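Local coordinates for protein PKS (Streptomyces albus, PDB 4OQJ) that probably catalyses the chain-extending condensation of acyl groups carried on acyl carrier proteins, as a ketosynthase of oxazolomycin biosynthesis, at residues L102-R108 against V138-Y143; K169-T174 against S186-N190. All blocks are in the same frame, centred on the assembly; numbering follows the deposited sequence.

Interaction 1: residues L102-R108 against V138-Y143; sequences LIDPQQR and VGLNTY
Gln106 reaches across to Gly139 with its whole carboxamide. NE2 donates to Gly139 O at 3.0 Å, with an N-H...O angle of 160°, and comes from above the carbonyl plane. OE1 takes a weak bond from Gly139 N at 3.2 Å, and an ordinary hydrogen bond from Ile222 N. Beside this, Pro105 CD sits over one face of the Tyr143 ring, a CH-pi contact 3.5 Å from the ring centroid. The carboxylate of Asp104 lies stacked on the amide of Asn141, their planes 13° apart, with Asp104 OD2 3.3 Å from Asn141 CG. Both residues are N-caps: Asp104 stands just before helix 105-121 and Asn141 just before helix 142-147, which follows strand 132-138 in the thiolase-type ketosynthase fold. Two capping side chains thus meet where the helices begin. Asp104 CG is anti to the backbone N (chi1 178°), which turns the carboxylate back over the helix start. OD1 then accepts from Gln106 N, and OD2 takes the second proton of Gln106 NE2 at 2.8 Å on its syn lone pair. That bond and the one to Gly139 O fix the Gln106 amide. Water 1 links Asp104 OD1 to Tyr143 N. Farther out, Arg108 grips Ile103 O side-on, with NE at 2.8 Å and NH2 at 2.9 Å. Asn167 receives a bond from Asn141 ND2, and Glu101 O and Ala706 N hold Tyr143 OH.

Interaction 2: residues K169-T174 against S186-N190; sequences KDFVAT and SVSTN
Ser188 OG donates to Lys169 O at 2.9 Å, and this is the tight centre of the contact. Its torsion (chi1 -61°) sets OG beside the backbone N and anti to the carbonyl carbon, which aims the hydroxyl at the carbonyl of Lys169. The donor is tilted 22° from the carbonyl plane. Val172 CG1 packs against Ser188 OG at 3.3 Å. Ala173 CB rests on the strand backbone, 3.5 Å from Val187 O. Here the backbones come nearest, with the CA atoms of Ala173 and Ser188 5.4 Å apart. The small side chains of Ala173 and Ser188 permit this approach of helix 171-180 to strand 186-190. The strand is the outermost on this side of the sheet within the chain. Ser188 and Asn190 pair antiparallel with a strand of the second subunit, so the sheet runs on through the dimer interface. The two ends of the contact are looser, though buried. At one, Thr174 CG2 stands 4.0 Å from Ser186 O, and its OG1 bonds to Tyr297 OH of the second subunit. At the other, the Lys169 chain passes Asn190, with CD 3.8 Å from Asn190 ND2. Water 2 bridges the two residues there, donating to Lys169 O and, at 2.8 Å, to Asn190 OD1. Lys169 NZ forms salt bridges with Asp168 and Asp170 of the second subunit.

Overall arrangement
Interaction 1 closes before interaction 2 opens along the chain, and their centres are about 12 Å apart on the same side of the chain's centre. Both lie in the N-terminal half of the ketosynthase. Strand 132-138 joins them: its last residue, Val138, belongs to interaction 1, and the strand runs parallel to 186-190 in the sheet. Val138 O is the meeting point, 2.9 Å from Lys169 NZ in a probable hydrogen bond. Helices 105-121 and 171-180 also touch through Gln107, Phe171 and Val172. Both contacts reach the second subunit, but interaction 2 does so much more widely. Both therefore lie where the chain's sheet meets its partner's, with helices 105-121 and 171-180 packed beside strands 132-138 and 186-190.

Interaction 1: residues L102-R108 against V138-Y143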
loop_
_atom_site.group_PDB
_atom_site.type_symbol
_atom_site.label_atom_id
_atom_site.label_comp_id
_atom_site.label_asym_id
_atom_site.label_seq_id
_atom_site.Cartn_x
_atom_site.Cartn_y
_atom_site.Cartn_z
ATOM N N LEU A 102 5.327 21.619 -13.774
ATOM C CA LEU A 102 4.285 20.621 -13.980
ATOM C C LEU A 102 4.022 19.750 -12.740
ATOM O O LEU A 102 2.891 19.326 -12.513
ATOM C CB LEU A 102 4.645 19.722 -15.157
ATOM C CG LEU A 102 4.509 20.324 -16.561
ATOM C CD1 LEU A 102 4.818 19.265 -17.598
ATOM C CD2 LEU A 102 3.118 20.896 -16.806
ATOM N N ILE A 103 5.055 19.483 -11.945
ATOM C CA ILE A 103 4.914 18.563 -10.819
ATOM C C ILE A 103 4.035 19.160 -9.722
ATOM O O ILE A 103 4.233 20.299 -9.286
ATOM C CB ILE A 103 6.285 18.177 -10.212
ATOM C CG1 ILE A 103 7.159 17.498 -11.256
ATOM C CG2 ILE A 103 6.103 17.210 -9.035
ATOM C CD1 ILE A 103 8.629 17.289 -10.824
ATOM N N ASP A 104 3.048 18.375 -9.305
ATOM C CA ASP A 104 2.205 18.698 -8.167
ATOM C C ASP A 104 3.081 19.170 -6.994
ATOM O O ASP A 104 4.014 18.482 -6.605
ATOM C CB ASP A 104 1.367 17.463 -7.798
ATOM C CG ASP A 104 0.457 17.665 -6.571
ATOM O OD1 ASP A 104 0.355 18.784 -6.035
ATOM O OD2 ASP A 104 -0.179 16.667 -6.151
ATOM N N PRO A 105 2.791 20.358 -6.442
ATOM C CA PRO A 105 3.525 20.805 -5.251
ATOM C C PRO A 105 3.533 19.782 -4.109
ATOM O O PRO A 105 4.488 19.746 -3.350
ATOM C CB PRO A 105 2.767 22.060 -4.809
ATOM C CG PRO A 105 2.053 22.530 -6.019
ATOM C CD PRO A 105 1.760 21.326 -6.856
ATOM N N GLN A 106 2.495 18.970 -3.980
ATOM C CA GLN A 106 2.500 17.952 -2.936
ATOM C C GLN A 106 3.675 16.983 -3.107
ATOM O O GLN A 106 4.277 16.559 -2.119
ATOM C CB GLN A 106 1.180 17.184 -2.935
ATOM C CG GLN A 106 -0.032 18.064 -2.660
ATOM C CD GLN A 106 -1.315 17.270 -2.633
ATOM O OE1 GLN A 106 -2.007 17.221 -1.617
ATOM N NE2 GLN A 106 -1.636 16.633 -3.753
ATOM N N GLN A 107 3.995 16.640 -4.356
ATOM C CA GLN A 107 5.077 15.691 -4.651
ATOM C C GLN A 107 6.429 16.369 -4.509
ATOM O O GLN A 107 7.383 15.753 -4.049
ATOM C CB GLN A 107 4.921 15.097 -6.063
ATOM C CG GLN A 107 3.647 14.275 -6.197
ATOM C CD GLN A 107 3.627 13.315 -7.367
ATOM O OE1 GLN A 107 4.668 12.849 -7.844
ATOM N NE2 GLN A 107 2.421 12.982 -7.818
ATOM N N ARG A 108 6.510 17.644 -4.888
ATOM C CA ARG A 108 7.737 18.410 -4.681
ATOM C C ARG A 108 8.055 18.556 -3.209
ATOM O O ARG A 108 9.191 18.347 -2.781
ATOM C CB ARG A 108 7.629 19.799 -5.306
ATOM C CG ARG A 108 7.728 19.800 -6.832
ATOM C CD ARG A 108 7.641 21.201 -7.337
ATOM N NE ARG A 108 6.362 21.576 -7.935
ATOM C CZ ARG A 108 5.843 22.802 -7.883
ATOM N NH1 ARG A 108 6.422 23.762 -7.165
ATOM N NH2 ARG A 108 4.731 23.077 -8.546
ATOM N N VAL A 138 -0.328 11.289 -1.246
ATOM C CA VAL A 138 -0.650 12.701 -1.321
ATOM C C VAL A 138 -2.146 12.869 -1.447
ATOM O O VAL A 138 -2.881 11.945 -1.804
ATOM C CB VAL A 138 0.063 13.403 -2.502
ATOM C CG1 VAL A 138 1.591 13.339 -2.316
ATOM C CG2 VAL A 138 -0.337 12.781 -3.821
ATOM N N GLY A 139 -2.598 14.072 -1.150
ATOM C CA GLY A 139 -4.012 14.384 -1.177
ATOM C C GLY A 139 -4.507 14.631 -2.577
ATOM O O GLY A 139 -3.764 14.503 -3.536
ATOM N N LEU A 140 -5.791 14.945 -2.671
ATOM C CA LEU A 140 -6.425 15.298 -3.924
ATOM C C LEU A 140 -5.554 16.287 -4.684
ATOM O O LEU A 140 -5.136 17.291 -4.115
ATOM C CB LEU A 140 -7.800 15.912 -3.659
ATOM C CG LEU A 140 -8.539 16.462 -4.875
ATOM C CD1 LEU A 140 -8.951 15.330 -5.837
ATOM C CD2 LEU A 140 -9.765 17.252 -4.417
ATOM N N ASN A 141 -5.278 16.014 -5.954
ATOM C CA ASN A 141 -4.396 16.902 -6.710
ATOM C C ASN A 141 -5.201 18.056 -7.297
ATOM O O ASN A 141 -5.666 17.995 -8.429
ATOM C CB ASN A 141 -3.652 16.146 -7.813
ATOM C CG ASN A 141 -2.543 16.971 -8.423
ATOM O OD1 ASN A 141 -2.427 18.166 -8.145
ATOM N ND2 ASN A 141 -1.722 16.349 -9.252
ATOM N N THR A 142 -5.381 19.112 -6.511
ATOM C CA THR A 142 -6.122 20.270 -6.986
ATOM C C THR A 142 -5.244 21.130 -7.905
ATOM O O THR A 142 -5.752 21.985 -8.617
ATOM C CB THR A 142 -6.661 21.121 -5.809
ATOM O OG1 THR A 142 -5.623 21.340 -4.841
ATOM C CG2 THR A 142 -7.849 20.397 -5.122
ATOM N N TYR A 143 -3.931 20.904 -7.885
ATOM C CA TYR A 143 -3.013 21.592 -8.815
ATOM C C TYR A 143 -3.308 21.188 -10.254
ATOM O O TYR A 143 -3.351 22.019 -11.149
ATOM C CB TYR A 143 -1.566 21.258 -8.466
ATOM C CG TYR A 143 -0.498 22.098 -9.132
ATOM C CD1 TYR A 143 -0.236 23.394 -8.709
ATOM C CD2 TYR A 143 0.293 21.572 -10.142
ATOM C CE1 TYR A 143 0.766 24.145 -9.292
ATOM C CE2 TYR A 143 1.297 22.314 -10.724
ATOM C CZ TYR A 143 1.532 23.599 -10.295
ATOM O OH TYR A 143 2.549 24.336 -10.877
HETATM O O HOH W 1 -2.310 19.846 -5.412
#

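Interaction 2: residues K169-T174 against S186-N190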
loop_
_atom_site.group_PDB
_atom_site.type_symbol
_atom_site.label_atom_id
_atom_site.label_comp_id
_atom_site.label_asym_id
_atom_site.label_seq_id
_atom_site.Cartn_x
_atom_site.Cartn_y
_atom_site.Cartn_z
ATOM N N LYS A 169 -1.249 10.229 -8.501
ATOM C CA LYS A 169 -0.861 9.805 -7.144
ATOM C C LYS A 169 0.238 8.748 -7.155
ATOM O O LYS A 169 1.084 8.709 -6.260
ATOM C CB LYS A 169 -2.079 9.247 -6.395
ATOM C CG LYS A 169 -3.203 10.242 -6.223
ATOM C CD LYS A 169 -3.628 10.377 -4.764
ATOM C CE LYS A 169 -4.737 11.396 -4.631
ATOM N NZ LYS A 169 -5.303 11.424 -3.264
ATOM N N ASP A 170 0.193 7.899 -8.177
ATOM C CA ASP A 170 1.111 6.773 -8.345
ATOM C C ASP A 170 2.566 7.158 -8.291
ATOM O O ASP A 170 3.413 6.296 -8.062
ATOM C CB ASP A 170 0.908 6.079 -9.694
ATOM C CG ASP A 170 -0.494 5.629 -9.922
ATOM O OD1 ASP A 170 -1.405 6.473 -9.814
ATOM O OD2 ASP A 170 -0.689 4.419 -10.223
ATOM N N PHE A 171 2.874 8.422 -8.562
ATOM C CA PHE A 171 4.268 8.774 -8.827
ATOM C C PHE A 171 4.952 9.457 -7.660
ATOM O O PHE A 171 6.137 9.724 -7.740
ATOM C CB PHE A 171 4.336 9.620 -10.104
ATOM C CG PHE A 171 3.800 8.890 -11.299
ATOM C CD1 PHE A 171 4.530 7.870 -11.888
ATOM C CD2 PHE A 171 2.535 9.163 -11.794
ATOM C CE1 PHE A 171 4.022 7.155 -12.974
ATOM C CE2 PHE A 171 2.030 8.452 -12.872
ATOM C CZ PHE A 171 2.771 7.444 -13.457
ATOM N N VAL A 172 4.250 9.688 -6.544
ATOM C CA VAL A 172 4.896 10.389 -5.429
ATOM C C VAL A 172 6.006 9.535 -4.822
ATOM O O VAL A 172 7.093 10.040 -4.567
ATOM C CB VAL A 172 3.912 10.821 -4.307
ATOM C CG1 VAL A 172 3.162 9.656 -3.656
ATOM C CG2 VAL A 172 4.643 11.637 -3.232
ATOM N N ALA A 173 5.746 8.247 -4.619
ATOM C CA ALA A 173 6.716 7.383 -3.979
ATOM C C ALA A 173 7.832 7.048 -4.950
ATOM O O ALA A 173 8.988 7.043 -4.561
ATOM C CB ALA A 173 6.053 6.100 -3.448
ATOM N N THR A 174 7.496 6.762 -6.207
ATOM C CA THR A 174 8.521 6.382 -7.168
ATOM C C THR A 174 9.409 7.559 -7.628
ATOM O O THR A 174 10.586 7.364 -7.891
ATOM C CB THR A 174 7.897 5.729 -8.407
ATOM O OG1 THR A 174 6.991 6.650 -9.028
ATOM C CG2 THR A 174 7.178 4.446 -8.012
ATOM N N SER A 186 8.642 0.769 -3.363
ATOM C CA SER A 186 8.242 2.158 -3.389
ATOM C C SER A 186 6.804 2.218 -3.865
ATOM O O SER A 186 6.499 1.921 -5.027
ATOM C CB SER A 186 9.187 2.957 -4.283
ATOM O OG SER A 186 10.529 2.823 -3.788
ATOM N N VAL A 187 5.919 2.562 -2.947
ATOM C CA VAL A 187 4.502 2.344 -3.148
ATOM C C VAL A 187 3.702 3.569 -2.717
ATOM O O VAL A 187 3.887 4.088 -1.614
ATOM C CB VAL A 187 4.016 1.106 -2.350
ATOM C CG1 VAL A 187 2.536 0.815 -2.623
ATOM C CG2 VAL A 187 4.854 -0.113 -2.709
ATOM N N SER A 188 2.823 4.041 -3.587
ATOM C CA SER A 188 1.889 5.086 -3.179
ATOM C C SER A 188 0.678 4.432 -2.533
ATOM O O SER A 188 0.050 3.534 -3.100
ATOM C CB SER A 188 1.477 5.971 -4.348
ATOM O OG SER A 188 2.628 6.606 -4.884
ATOM N N THR A 189 0.403 4.863 -1.309
ATOM C CA THR A 189 -0.638 4.282 -0.475
ATOM C C THR A 189 -1.577 5.400 -0.048
ATOM O O THR A 189 -1.136 6.459 0.426
ATOM C CB THR A 189 -0.033 3.572 0.753
ATOM O OG1 THR A 189 0.353 4.543 1.710
ATOM C CG2 THR A 189 1.208 2.779 0.371
ATOM N N ASN A 190 -2.870 5.179 -0.226
ATOM C CA ASN A 190 -3.866 6.210 0.009
ATOM C C ASN A 190 -5.121 5.642 0.683
ATOM O O ASN A 190 -5.726 4.712 0.160
ATOM C CB ASN A 190 -4.244 6.860 -1.319
ATOM C CG ASN A 190 -3.206 7.840 -1.799
ATOM O OD1 ASN A 190 -2.356 7.517 -2.637
ATOM N ND2 ASN A 190 -3.256 9.050 -1.254
HETATM O O HOH W 2 -0.241 9.225 -3.443
#